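PDB 2R9Q: 2'-deoxycytidine 5'-triphosphate deaminase from Agrobacterium tumefaciens, which probably catalyses the hydrolytic deamination of dCTP to dUTP. Local coordinates for residues D15-R19 with P344-Y348; A41-L47 with S161-R167; C90-L96 with L144-P150; M106-A110 with D134-A138. All coordinates share one frame; numbering follows the deposited sequence.

Contact 1. Residues D15-R19 with P344-Y348; sequences DGAIR and PEGLY
P344 lies against the carboxylate of D15, its CA 3.5 Å from D15 OD1, and leads the chain into a tight grip by that same group. At E345 the backbone N donates to D15 OD1 at 2.9 Å, an almost straight bond that uses the syn lone pair. The side chain of E345 then runs back over the start of the helix. Its CG stands between the backbone N and the carbonyl carbon (chi1 62°) and the chain is extended beyond, which carries CD to 3.7 Å from G16 CA and brings OE2 to R19. There R19 NE makes a salt bridge to E345 OE2 at 2.9 Å, coming nearly in line with the C-O bond, while R19 NH2 adds a weak second bond to the same oxygen. G346 follows, with its N bonded to the other oxygen, D15 OD2, at 2.9 Å; the two successive amides, one on each oxygen, fix the rotation of the D15 carboxylate. G346 O takes a weak bond from R19 NH2 at 2.8 Å. Toward D15 itself R19 makes only a long salt bridge, NH2 to D15 OD2 at 3.6 Å. The contact ties the first turn of helix 15-23, in the N-terminal family region, to the loop after strand 331-339 in the C-terminal one, with V38 of strand 38-39 touching D15 and R19.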
loop_
_atom_site.group_PDB
_atom_site.type_symbol
_atom_site.label_atom_id
_atom_site.label_comp_id
_atom_site.label_asym_id
_atom_site.label_seq_id
_atom_site.Cartn_x
_atom_site.Cartn_y
_atom_site.Cartn_z
ATOM N N ASP B 15 1.032 -24.495 -36.176
ATOM C CA ASP B 15 0.699 -25.704 -35.405
ATOM C C ASP B 15 1.121 -27.078 -36.012
ATOM O O ASP B 15 1.427 -28.020 -35.267
ATOM C CB ASP B 15 -0.802 -25.724 -35.053
ATOM C CG ASP B 15 -1.696 -25.335 -36.205
ATOM O OD1 ASP B 15 -1.210 -25.296 -37.348
ATOM O OD2 ASP B 15 -2.889 -25.061 -35.963
ATOM N N GLY B 16 1.123 -27.194 -37.342
ATOM C CA GLY B 16 1.499 -28.438 -37.994
ATOM C C GLY B 16 2.955 -28.730 -37.729
ATOM O O GLY B 16 3.320 -29.838 -37.372
ATOM N N ALA B 17 3.780 -27.723 -37.942
ATOM C CA ALA B 17 5.185 -27.745 -37.596
ATOM C C ALA B 17 5.437 -27.967 -36.103
ATOM O O ALA B 17 6.330 -28.716 -35.737
ATOM C CB ALA B 17 5.853 -26.460 -38.066
ATOM N N ILE B 18 4.668 -27.315 -35.239
ATOM C CA ILE B 18 4.841 -27.500 -33.793
ATOM C C ILE B 18 4.564 -28.966 -33.466
ATOM O O ILE B 18 5.299 -29.593 -32.719
ATOM C CB ILE B 18 3.927 -26.569 -32.920
ATOM C CG1 ILE B 18 4.298 -25.093 -33.093
ATOM C CG2 ILE B 18 4.051 -26.956 -31.429
ATOM C CD1 ILE B 18 3.253 -24.117 -32.574
ATOM N N ARG B 19 3.496 -29.501 -34.042
ATOM C CA ARG B 19 3.177 -30.908 -33.887
ATOM C C ARG B 19 4.257 -31.839 -34.461
ATOM O O ARG B 19 4.563 -32.832 -33.861
ATOM C CB ARG B 19 1.806 -31.206 -34.489
ATOM C CG ARG B 19 0.693 -30.813 -33.536
ATOM C CD ARG B 19 -0.625 -31.261 -34.002
ATOM N NE ARG B 19 -1.287 -30.216 -34.757
ATOM C CZ ARG B 19 -2.325 -29.498 -34.343
ATOM N NH1 ARG B 19 -2.876 -29.669 -33.151
ATOM N NH2 ARG B 19 -2.819 -28.573 -35.148
ATOM N N PRO B 344 -1.460 -22.088 -40.849
ATOM C CA PRO B 344 -1.991 -22.987 -39.829
ATOM C C PRO B 344 -2.916 -24.073 -40.370
ATOM O O PRO B 344 -3.574 -23.879 -41.382
ATOM C CB PRO B 344 -2.774 -22.053 -38.922
ATOM C CG PRO B 344 -2.113 -20.748 -39.065
ATOM C CD PRO B 344 -1.560 -20.679 -40.436
ATOM N N GLU B 345 -2.936 -25.207 -39.681
ATOM C CA GLU B 345 -3.818 -26.328 -40.015
ATOM C C GLU B 345 -5.035 -26.446 -39.067
ATOM O O GLU B 345 -6.001 -27.143 -39.379
ATOM C CB GLU B 345 -3.028 -27.662 -40.069
ATOM C CG GLU B 345 -2.379 -28.088 -38.755
ATOM C CD GLU B 345 -1.953 -29.544 -38.736
ATOM O OE1 GLU B 345 -1.767 -30.128 -39.823
ATOM O OE2 GLU B 345 -1.794 -30.104 -37.627
ATOM N N GLY B 346 -4.965 -25.790 -37.906
ATOM C CA GLY B 346 -6.111 -25.675 -36.993
ATOM C C GLY B 346 -6.187 -26.720 -35.900
ATOM O O GLY B 346 -5.377 -27.632 -35.856
ATOM N N LEU B 347 -7.196 -26.582 -35.045
ATOM C CA LEU B 347 -7.290 -27.338 -33.782
ATOM C C LEU B 347 -7.319 -28.850 -34.000
ATOM O O LEU B 347 -6.553 -29.591 -33.384
ATOM C CB LEU B 347 -8.532 -26.893 -32.979
ATOM C CG LEU B 347 -8.595 -27.163 -31.458
ATOM C CD1 LEU B 347 -9.893 -26.549 -30.849
ATOM C CD2 LEU B 347 -8.469 -28.669 -31.064
ATOM N N TYR B 348 -8.210 -29.273 -34.894
ATOM C CA TYR B 348 -8.417 -30.674 -35.237
ATOM C C TYR B 348 -7.722 -31.046 -36.588
ATOM O O TYR B 348 -8.011 -32.091 -37.178
ATOM C CB TYR B 348 -9.928 -30.966 -35.248
#

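Contact 2. Residues A41-L47 with S161-R167; sequences ASLDLRL and SRLSQIR
D44 meets two side chains of the opposite strand, one with each carboxylate oxygen. D44 OD1 takes a bond from Q165 NE2 at 2.7 Å, the oxygen lying in the amide plane. D44 OD2 is gripped side-on by R162, whose NE and NH2 both reach this single atom, at 3.0 and 2.8 Å; the carboxylate and guanidinium planes are turned 68° apart, with NE on the anti lone pair and NH2 above the carboxylate plane. Further along, the R167 chain bends at chi3 (-71°), and its NE donates to the carbonyl A41 O at 2.9 Å. Apolar side chains fill the other face, where L45 CD2 packs on I166 CG2 at 3.8 Å and L43 lies alongside I166.

These groups are held in place by antiparallel pairing of strands 42-46 and 162-170. L43 and I166 form a hydrogen-bonded pair and D44 and Q165 a non-hydrogen-bonded one. Toward S161 the direct pairing is interrupted, and a water bridges L45 O to L163 N before L47 N bonds S161 O at 3.0 Å. In the second shell, K113 also binds D44 OD2, D34 and D36 hold R162 NH1, and the terminal nitrogens of R167 reach the carbonyls of A277 and F297. The D44 carboxylate is therefore fixed at both oxygens, and the charge of R162 is probably shared among D44, D34 and D36.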
loop_
_atom_site.group_PDB
_atom_site.type_symbol
_atom_site.label_atom_id
_atom_site.label_comp_id
_atom_site.label_asym_id
_atom_site.label_seq_id
_atom_site.Cartn_x
_atom_site.Cartn_y
_atom_site.Cartn_z
ATOM N N ALA B 41 -0.196 -20.407 -34.098
ATOM C CA ALA B 41 1.196 -19.919 -34.207
ATOM C C ALA B 41 1.980 -19.877 -32.869
ATOM O O ALA B 41 2.903 -19.062 -32.704
ATOM C CB ALA B 41 1.202 -18.568 -34.854
ATOM N N SER B 42 1.604 -20.769 -31.940
ATOM C CA SER B 42 2.225 -20.889 -30.616
ATOM C C SER B 42 1.747 -22.160 -29.925
ATOM O O SER B 42 0.838 -22.837 -30.385
ATOM C CB SER B 42 1.910 -19.670 -29.735
ATOM O OG SER B 42 0.506 -19.453 -29.636
ATOM N N LEU B 43 2.384 -22.481 -28.815
ATOM C CA LEU B 43 2.007 -23.580 -27.962
ATOM C C LEU B 43 1.874 -23.128 -26.497
ATOM O O LEU B 43 2.773 -22.529 -25.925
ATOM C CB LEU B 43 3.059 -24.672 -28.103
ATOM C CG LEU B 43 3.128 -25.820 -27.101
ATOM C CD1 LEU B 43 2.078 -26.884 -27.350
ATOM C CD2 LEU B 43 4.530 -26.357 -27.114
ATOM N N ASP B 44 0.725 -23.413 -25.905
ATOM C CA ASP B 44 0.535 -23.366 -24.446
ATOM C C ASP B 44 1.491 -24.283 -23.691
ATOM O O ASP B 44 1.785 -25.402 -24.122
ATOM C CB ASP B 44 -0.900 -23.705 -24.053
ATOM C CG ASP B 44 -1.863 -22.572 -24.356
ATOM O OD1 ASP B 44 -1.429 -21.587 -25.011
ATOM O OD2 ASP B 44 -3.038 -22.671 -23.928
ATOM N N LEU B 45 1.977 -23.748 -22.578
ATOM C CA LEU B 45 2.871 -24.428 -21.672
ATOM C C LEU B 45 2.115 -24.770 -20.399
ATOM O O LEU B 45 1.317 -23.984 -19.917
ATOM C CB LEU B 45 4.086 -23.547 -21.345
ATOM C CG LEU B 45 4.993 -23.103 -22.483
ATOM C CD1 LEU B 45 5.871 -21.933 -21.977
ATOM C CD2 LEU B 45 5.811 -24.282 -23.017
ATOM N N ARG B 46 2.380 -25.949 -19.867
ATOM C CA ARG B 46 1.691 -26.462 -18.715
ATOM C C ARG B 46 2.631 -26.557 -17.536
ATOM O O ARG B 46 3.768 -26.958 -17.678
ATOM C CB ARG B 46 1.137 -27.869 -18.990
ATOM C CG ARG B 46 0.125 -27.995 -20.106
ATOM C CD ARG B 46 -0.252 -29.437 -20.349
ATOM N NE ARG B 46 0.798 -30.210 -21.030
ATOM C CZ ARG B 46 0.643 -31.471 -21.445
ATOM N NH1 ARG B 46 1.640 -32.107 -22.034
ATOM N NH2 ARG B 46 -0.507 -32.099 -21.284
ATOM N N LEU B 47 2.101 -26.226 -16.369
ATOM C CA LEU B 47 2.773 -26.435 -15.090
ATOM C C LEU B 47 2.976 -27.909 -14.766
ATOM O O LEU B 47 2.096 -28.774 -15.014
ATOM C CB LEU B 47 1.993 -25.791 -13.922
ATOM C CG LEU B 47 1.511 -24.338 -14.033
ATOM C CD1 LEU B 47 0.902 -23.877 -12.705
ATOM C CD2 LEU B 47 2.618 -23.422 -14.518
ATOM N N SER B 161 -1.959 -26.573 -15.543
ATOM C CA SER B 161 -2.425 -25.208 -15.738
ATOM C C SER B 161 -1.618 -24.540 -16.838
ATOM O O SER B 161 -0.431 -24.785 -16.983
ATOM C CB SER B 161 -2.405 -24.401 -14.429
ATOM O OG SER B 161 -3.335 -24.896 -13.486
ATOM N N ARG B 162 -2.294 -23.738 -17.645
ATOM C CA ARG B 162 -1.681 -23.107 -18.802
ATOM C C ARG B 162 -1.760 -21.615 -18.619
ATOM O O ARG B 162 -2.820 -21.067 -18.672
ATOM C CB ARG B 162 -2.395 -23.558 -20.062
ATOM C CG ARG B 162 -2.046 -24.977 -20.431
ATOM C CD ARG B 162 -3.161 -25.744 -21.062
ATOM N NE ARG B 162 -3.617 -25.065 -22.259
ATOM C CZ ARG B 162 -4.432 -25.564 -23.184
ATOM N NH1 ARG B 162 -4.904 -26.788 -23.100
ATOM N NH2 ARG B 162 -4.765 -24.818 -24.228
ATOM N N LEU B 163 -0.632 -20.969 -18.346
ATOM C CA LEU B 163 -0.622 -19.519 -18.103
ATOM C C LEU B 163 0.109 -18.767 -19.209
ATOM O O LEU B 163 -0.149 -17.598 -19.470
ATOM C CB LEU B 163 -0.061 -19.208 -16.730
ATOM C CG LEU B 163 -0.779 -19.619 -15.426
ATOM C CD1 LEU B 163 -0.667 -21.111 -15.152
ATOM C CD2 LEU B 163 -0.154 -18.895 -14.249
ATOM N N SER B 164 0.919 -19.502 -19.945
ATOM C CA SER B 164 1.878 -18.940 -20.850
ATOM C C SER B 164 1.891 -19.682 -22.160
ATOM O O SER B 164 1.412 -20.791 -22.246
ATOM C CB SER B 164 3.238 -19.041 -20.182
ATOM O OG SER B 164 4.183 -18.297 -20.881
ATOM N N GLN B 165 2.443 -19.049 -23.184
ATOM C CA GLN B 165 2.670 -19.695 -24.478
ATOM C C GLN B 165 4.001 -19.326 -25.154
ATOM O O GLN B 165 4.552 -18.254 -24.949
ATOM C CB GLN B 165 1.498 -19.496 -25.421
ATOM C CG GLN B 165 0.994 -18.138 -25.532
ATOM C CD GLN B 165 -0.322 -18.065 -26.251
ATOM O OE1 GLN B 165 -0.627 -17.053 -26.875
ATOM N NE2 GLN B 165 -1.108 -19.138 -26.198
ATOM N N ILE B 166 4.500 -20.279 -25.938
ATOM C CA ILE B 166 5.770 -20.183 -26.634
ATOM C C ILE B 166 5.539 -20.208 -28.170
ATOM O O ILE B 166 4.841 -21.076 -28.695
ATOM C CB ILE B 166 6.738 -21.294 -26.128
ATOM C CG1 ILE B 166 8.153 -21.129 -26.684
ATOM C CG2 ILE B 166 6.242 -22.688 -26.442
ATOM C CD1 ILE B 166 9.090 -22.168 -26.152
ATOM N N ARG B 167 6.101 -19.221 -28.863
ATOM C CA ARG B 167 6.074 -19.138 -30.327
ATOM C C ARG B 167 7.461 -19.467 -30.876
ATOM O O ARG B 167 8.455 -18.919 -30.426
ATOM C CB ARG B 167 5.649 -17.732 -30.745
ATOM C CG ARG B 167 5.714 -17.410 -32.232
ATOM C CD ARG B 167 4.954 -16.130 -32.531
ATOM N NE ARG B 167 3.491 -16.277 -32.404
ATOM C CZ ARG B 167 2.613 -15.309 -32.638
ATOM N NH1 ARG B 167 3.024 -14.109 -32.979
ATOM N NH2 ARG B 167 1.313 -15.538 -32.517
HETATM O O HOH W 1 1.746 -22.483 -17.802
#

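Contact 3. Residues C90-L96 with L144-P150; sequences CVYIVPL and LYLEISP
L96 sets its side chain across the beginning of the partner strand. Its CB lies 3.5 Å from the carbonyl L144 O, the same oxygen that accepts the L96 N bond. CG, placed beside the backbone N by chi1 of -66°, sits over the L144-L146 backbone. From there the branches part: L96 CD1 touches L144 CB at 3.7 Å, and L96 CD2 meets L146 CB at the same distance.

On this face V94 CG2 packs against I148 CD1, and the edge of the Y92 ring approaches a carbonyl, Y92 CD2 lying 3.5 Å from I148 O. Y92 OH bonds the backbone N of E87 of the same chain. On the face carrying I93, P95, Y145 and E147, P95 CG comes to 3.7 Å from Y145 CE1, while I93 CD1 crosses the E147 side chain, 3.3 Å from E147 OE2 and close to its CG. E147 itself is tied by OE1 to S57. At the far end S149 OG donates to C90 O at 2.8 Å from well above the carbonyl plane, and it also bonds R151.

V91 and S149 pack on V322 of the second subunit. Y92 with I148 and V94 with L146 are paired hydrogen bond for hydrogen bond, giving a regular antiparallel register. Strands 91-101 and 143-150 belong to an antiparallel sheet in which 50-54 and 121-127 flank them, consistent with the all-beta core of the dUTPase clan.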
loop_
_atom_site.group_PDB
_atom_site.type_symbol
_atom_site.label_atom_id
_atom_site.label_comp_id
_atom_site.label_asym_id
_atom_site.label_seq_id
_atom_site.Cartn_x
_atom_site.Cartn_y
_atom_site.Cartn_z
ATOM N N CYS B 90 3.646 -12.526 -4.047
ATOM C CA CYS B 90 4.515 -13.678 -3.751
ATOM C C CYS B 90 5.032 -14.221 -5.040
ATOM O O CYS B 90 4.342 -14.133 -6.030
ATOM C CB CYS B 90 3.770 -14.772 -2.975
ATOM S SG CYS B 90 3.294 -14.268 -1.340
ATOM N N VAL B 91 6.250 -14.771 -4.998
ATOM C CA VAL B 91 6.962 -15.208 -6.186
ATOM C C VAL B 91 7.159 -16.720 -6.106
ATOM O O VAL B 91 7.571 -17.270 -5.084
ATOM C CB VAL B 91 8.307 -14.416 -6.393
ATOM C CG1 VAL B 91 8.935 -14.707 -7.735
ATOM C CG2 VAL B 91 8.092 -12.919 -6.217
ATOM N N TYR B 92 6.791 -17.382 -7.186
ATOM C CA TYR B 92 6.883 -18.831 -7.316
ATOM C C TYR B 92 7.593 -19.195 -8.597
ATOM O O TYR B 92 7.367 -18.574 -9.621
ATOM C CB TYR B 92 5.480 -19.481 -7.303
ATOM C CG TYR B 92 4.604 -19.093 -6.132
ATOM C CD1 TYR B 92 4.634 -19.807 -4.945
ATOM C CD2 TYR B 92 3.753 -18.013 -6.221
ATOM C CE1 TYR B 92 3.839 -19.455 -3.881
ATOM C CE2 TYR B 92 2.950 -17.642 -5.171
ATOM C CZ TYR B 92 2.986 -18.362 -3.997
ATOM O OH TYR B 92 2.165 -17.973 -2.968
ATOM N N ILE B 93 8.487 -20.169 -8.535
ATOM C CA ILE B 93 9.089 -20.766 -9.740
ATOM C C ILE B 93 8.508 -22.167 -9.919
ATOM O O ILE B 93 8.396 -22.932 -8.962
ATOM C CB ILE B 93 10.652 -20.828 -9.707
ATOM C CG1 ILE B 93 11.262 -19.530 -9.151
ATOM C CG2 ILE B 93 11.225 -21.122 -11.091
ATOM C CD1 ILE B 93 11.060 -18.357 -9.970
ATOM N N VAL B 94 8.096 -22.458 -11.154
ATOM C CA VAL B 94 7.417 -23.699 -11.512
ATOM C C VAL B 94 8.070 -24.344 -12.738
ATOM O O VAL B 94 8.025 -23.771 -13.836
ATOM C CB VAL B 94 5.915 -23.472 -11.737
ATOM C CG1 VAL B 94 5.235 -24.767 -12.078
ATOM C CG2 VAL B 94 5.313 -22.854 -10.508
ATOM N N PRO B 95 8.711 -25.523 -12.549
ATOM C CA PRO B 95 9.096 -26.321 -13.721
ATOM C C PRO B 95 7.903 -26.667 -14.576
ATOM O O PRO B 95 6.852 -27.069 -14.076
ATOM C CB PRO B 95 9.764 -27.578 -13.122
ATOM C CG PRO B 95 10.258 -27.135 -11.771
ATOM C CD PRO B 95 9.189 -26.140 -11.302
ATOM N N LEU B 96 8.080 -26.469 -15.872
ATOM C CA LEU B 96 7.042 -26.693 -16.819
ATOM C C LEU B 96 7.161 -28.131 -17.307
ATOM O O LEU B 96 8.242 -28.708 -17.286
ATOM C CB LEU B 96 7.137 -25.654 -17.945
ATOM C CG LEU B 96 6.886 -24.167 -17.618
ATOM C CD1 LEU B 96 7.272 -23.279 -18.823
ATOM C CD2 LEU B 96 5.458 -23.893 -17.167
ATOM N N LEU B 144 12.221 -25.838 -19.206
ATOM C CA LEU B 144 11.594 -24.525 -19.115
ATOM C C LEU B 144 10.961 -24.345 -17.727
ATOM O O LEU B 144 10.495 -25.305 -17.096
ATOM C CB LEU B 144 10.545 -24.335 -20.223
ATOM C CG LEU B 144 10.949 -24.360 -21.705
ATOM C CD1 LEU B 144 9.691 -24.467 -22.619
ATOM C CD2 LEU B 144 11.824 -23.166 -22.122
ATOM N N TYR B 145 10.978 -23.094 -17.266
ATOM C CA TYR B 145 10.444 -22.717 -15.969
ATOM C C TYR B 145 9.547 -21.517 -16.139
ATOM O O TYR B 145 9.810 -20.666 -17.005
ATOM C CB TYR B 145 11.579 -22.417 -14.995
ATOM C CG TYR B 145 12.476 -23.599 -14.742
ATOM C CD1 TYR B 145 12.288 -24.424 -13.633
ATOM C CD2 TYR B 145 13.506 -23.919 -15.624
ATOM C CE1 TYR B 145 13.097 -25.522 -13.410
ATOM C CE2 TYR B 145 14.303 -25.025 -15.409
ATOM C CZ TYR B 145 14.094 -25.822 -14.300
ATOM O OH TYR B 145 14.899 -26.911 -14.063
ATOM N N LEU B 146 8.452 -21.488 -15.375
ATOM C CA LEU B 146 7.605 -20.281 -15.272
ATOM C C LEU B 146 7.701 -19.646 -13.882
ATOM O O LEU B 146 7.428 -20.264 -12.869
ATOM C CB LEU B 146 6.147 -20.531 -15.667
ATOM C CG LEU B 146 5.266 -19.326 -16.023
ATOM C CD1 LEU B 146 5.771 -18.608 -17.252
ATOM C CD2 LEU B 146 3.786 -19.686 -16.190
ATOM N N GLU B 147 8.157 -18.409 -13.860
ATOM C CA GLU B 147 8.013 -17.545 -12.708
ATOM C C GLU B 147 6.600 -16.945 -12.662
ATOM O O GLU B 147 6.127 -16.399 -13.656
ATOM C CB GLU B 147 9.034 -16.458 -12.796
ATOM C CG GLU B 147 9.302 -15.706 -11.541
ATOM C CD GLU B 147 10.583 -14.850 -11.683
ATOM O OE1 GLU B 147 10.478 -13.694 -12.179
ATOM O OE2 GLU B 147 11.689 -15.352 -11.310
ATOM N N ILE B 148 5.935 -17.073 -11.514
ATOM C CA ILE B 148 4.572 -16.603 -11.336
ATOM C C ILE B 148 4.480 -15.738 -10.108
ATOM O O ILE B 148 4.793 -16.161 -8.997
ATOM C CB ILE B 148 3.487 -17.754 -11.197
ATOM C CG1 ILE B 148 3.577 -18.810 -12.285
ATOM C CG2 ILE B 148 2.041 -17.169 -11.175
ATOM C CD1 ILE B 148 2.797 -20.103 -11.999
ATOM N N SER B 149 3.997 -14.526 -10.322
ATOM C CA SER B 149 3.576 -13.646 -9.237
ATOM C C SER B 149 2.208 -13.015 -9.503
ATOM O O SER B 149 2.082 -12.120 -10.347
ATOM C CB SER B 149 4.607 -12.547 -8.984
ATOM O OG SER B 149 4.320 -11.947 -7.753
ATOM N N PRO B 150 1.177 -13.475 -8.792
ATOM C CA PRO B 150 -0.148 -12.827 -8.881
ATOM C C PRO B 150 -0.102 -11.401 -8.337
ATOM O O PRO B 150 0.500 -11.175 -7.332
ATOM C CB PRO B 150 -1.028 -13.717 -7.998
ATOM C CG PRO B 150 -0.263 -14.994 -7.874
ATOM C CD PRO B 150 1.136 -14.610 -7.859
HETATM O O HOH W 2 10.878 -28.191 -18.684
#

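Contact 4. Residues M106-A110 with D134-A138; sequences MSASA and DKIPA
Main-chain hydrogen bonds join A108 and I136 in both directions: I136 N donates to A108 O at 2.7 Å, and A108 N to I136 O at 3.1 Å along an almost straight N-H (176°). A third bond runs from A110 N to D134 O at 2.8 Å. That carbonyl also accepts from the ammonium of K135, and the two donors come from opposite faces of its plane. Weaker CA-H...O contacts continue the pairing past the regular bridges, with A138 CA 3.2 Å from M106 O.

Strand 135-136 is thus a short antiparallel partner of strand 106-112, and on its other side strand 106-112 pairs with strand 162-170, whose R169 makes a backbone bond to S107. The whole belongs to an antiparallel sheet of the N-terminal dUTPase-clan region.

Among the side chains, apolar packing centres on A108, whose CB stands 4.0 Å from I136 CB. I136 CD1 folds back over the A108 peptide, 3.5 Å from its carbonyl O, and I166 of strand 162-170 covers both residues. At the other end D134 CB packs against A110 O at 3.4 Å.

Polar groups gather at this end. The K135 chain, bent at chi2 (-67°) and again at chi4, lays its CE and NZ over S109 CB, with NZ 3.3 Å from that carbon. The hydroxyl of S109 bonds R169 instead, while D134 OD1 accepts from V125 N.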
loop_
_atom_site.group_PDB
_atom_site.type_symbol
_atom_site.label_atom_id
_atom_site.label_comp_id
_atom_site.label_asym_id
_atom_site.label_seq_id
_atom_site.Cartn_x
_atom_site.Cartn_y
_atom_site.Cartn_z
ATOM N N MET B 106 16.465 -22.567 -35.188
ATOM C CA MET B 106 15.167 -22.325 -34.585
ATOM C C MET B 106 15.348 -21.751 -33.186
ATOM O O MET B 106 16.078 -22.302 -32.361
ATOM C CB MET B 106 14.357 -23.625 -34.517
ATOM C CG MET B 106 12.902 -23.448 -34.101
ATOM S SD MET B 106 11.957 -24.978 -34.007
ATOM C CE MET B 106 12.091 -25.550 -35.725
ATOM N N SER B 107 14.686 -20.619 -32.966
ATOM C CA SER B 107 14.590 -19.969 -31.668
ATOM C C SER B 107 13.129 -19.865 -31.216
ATOM O O SER B 107 12.215 -20.265 -31.931
ATOM C CB SER B 107 15.232 -18.574 -31.725
ATOM O OG SER B 107 14.438 -17.648 -32.439
ATOM N N ALA B 108 12.910 -19.354 -30.012
ATOM C CA ALA B 108 11.555 -19.073 -29.566
ATOM C C ALA B 108 11.435 -17.916 -28.567
ATOM O O ALA B 108 12.394 -17.529 -27.921
ATOM C CB ALA B 108 10.880 -20.343 -29.057
ATOM N N SER B 109 10.237 -17.340 -28.500
ATOM C CA SER B 109 9.884 -16.386 -27.447
ATOM C C SER B 109 8.565 -16.781 -26.683
ATOM O O SER B 109 7.777 -17.564 -27.158
ATOM C CB SER B 109 9.844 -14.967 -28.026
ATOM O OG SER B 109 8.755 -14.769 -28.893
ATOM N N ALA B 110 8.372 -16.224 -25.490
ATOM C CA ALA B 110 7.206 -16.505 -24.642
ATOM C C ALA B 110 6.458 -15.221 -24.246
ATOM O O ALA B 110 7.046 -14.139 -24.132
ATOM C CB ALA B 110 7.617 -17.307 -23.413
ATOM N N ASP B 134 11.862 -14.925 -21.209
ATOM C CA ASP B 134 10.911 -15.082 -22.308
ATOM C C ASP B 134 11.545 -15.229 -23.710
ATOM O O ASP B 134 10.850 -15.161 -24.719
ATOM C CB ASP B 134 9.900 -13.933 -22.312
ATOM C CG ASP B 134 9.052 -13.854 -21.033
ATOM O OD1 ASP B 134 8.871 -14.855 -20.330
ATOM O OD2 ASP B 134 8.529 -12.764 -20.751
ATOM N N LYS B 135 12.858 -15.450 -23.742
ATOM C CA LYS B 135 13.603 -15.694 -24.960
ATOM C C LYS B 135 14.349 -17.027 -24.829
ATOM O O LYS B 135 15.089 -17.262 -23.870
ATOM C CB LYS B 135 14.578 -14.542 -25.273
ATOM C CG LYS B 135 13.907 -13.188 -25.493
ATOM C CD LYS B 135 13.064 -13.170 -26.758
ATOM C CE LYS B 135 11.856 -12.189 -26.654
ATOM N NZ LYS B 135 10.725 -12.672 -25.762
ATOM N N ILE B 136 14.087 -17.902 -25.792
ATOM C CA ILE B 136 14.744 -19.171 -25.926
ATOM C C ILE B 136 15.752 -19.013 -27.095
ATOM O O ILE B 136 15.365 -18.678 -28.228
ATOM C CB ILE B 136 13.727 -20.293 -26.180
ATOM C CG1 ILE B 136 12.693 -20.354 -25.050
ATOM C CG2 ILE B 136 14.419 -21.654 -26.275
ATOM C CD1 ILE B 136 11.621 -19.317 -25.073
ATOM N N PRO B 137 17.058 -19.214 -26.816
ATOM C CA PRO B 137 18.059 -19.033 -27.882
ATOM C C PRO B 137 17.914 -20.037 -29.021
ATOM O O PRO B 137 17.307 -21.079 -28.839
ATOM C CB PRO B 137 19.389 -19.218 -27.164
ATOM C CG PRO B 137 19.079 -19.158 -25.709
ATOM C CD PRO B 137 17.684 -19.602 -25.542
ATOM N N ALA B 138 18.429 -19.665 -30.192
ATOM C CA ALA B 138 18.506 -20.555 -31.345
ATOM C C ALA B 138 19.207 -21.812 -30.899
ATOM O O ALA B 138 20.289 -21.738 -30.349
ATOM C CB ALA B 138 19.228 -19.907 -32.528
HETATM O O HOH W 3 8.310 -12.142 -25.544
#

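Contacts 2 and 4 share one sheet: strand 162-170 lies between strand 42-46 and strand 106-112, and R167 N probably bonds S109 O at 2.9 Å, their centres about 13 Å apart. Contact 3 belongs to a second sheet packed on contact 2, where L45 CD1 meets L96 CD1 at 3.7 Å and L47 CD2 meets V94 CG1. It also touches contact 4 through L144 and I136. Contact 1 joins the two family regions and rests on contact 2 by I18 CD1, 3.5 Å from S42 O; its centre is about 27 Å from that of contact 3. No ligand marks the active site among these contacts.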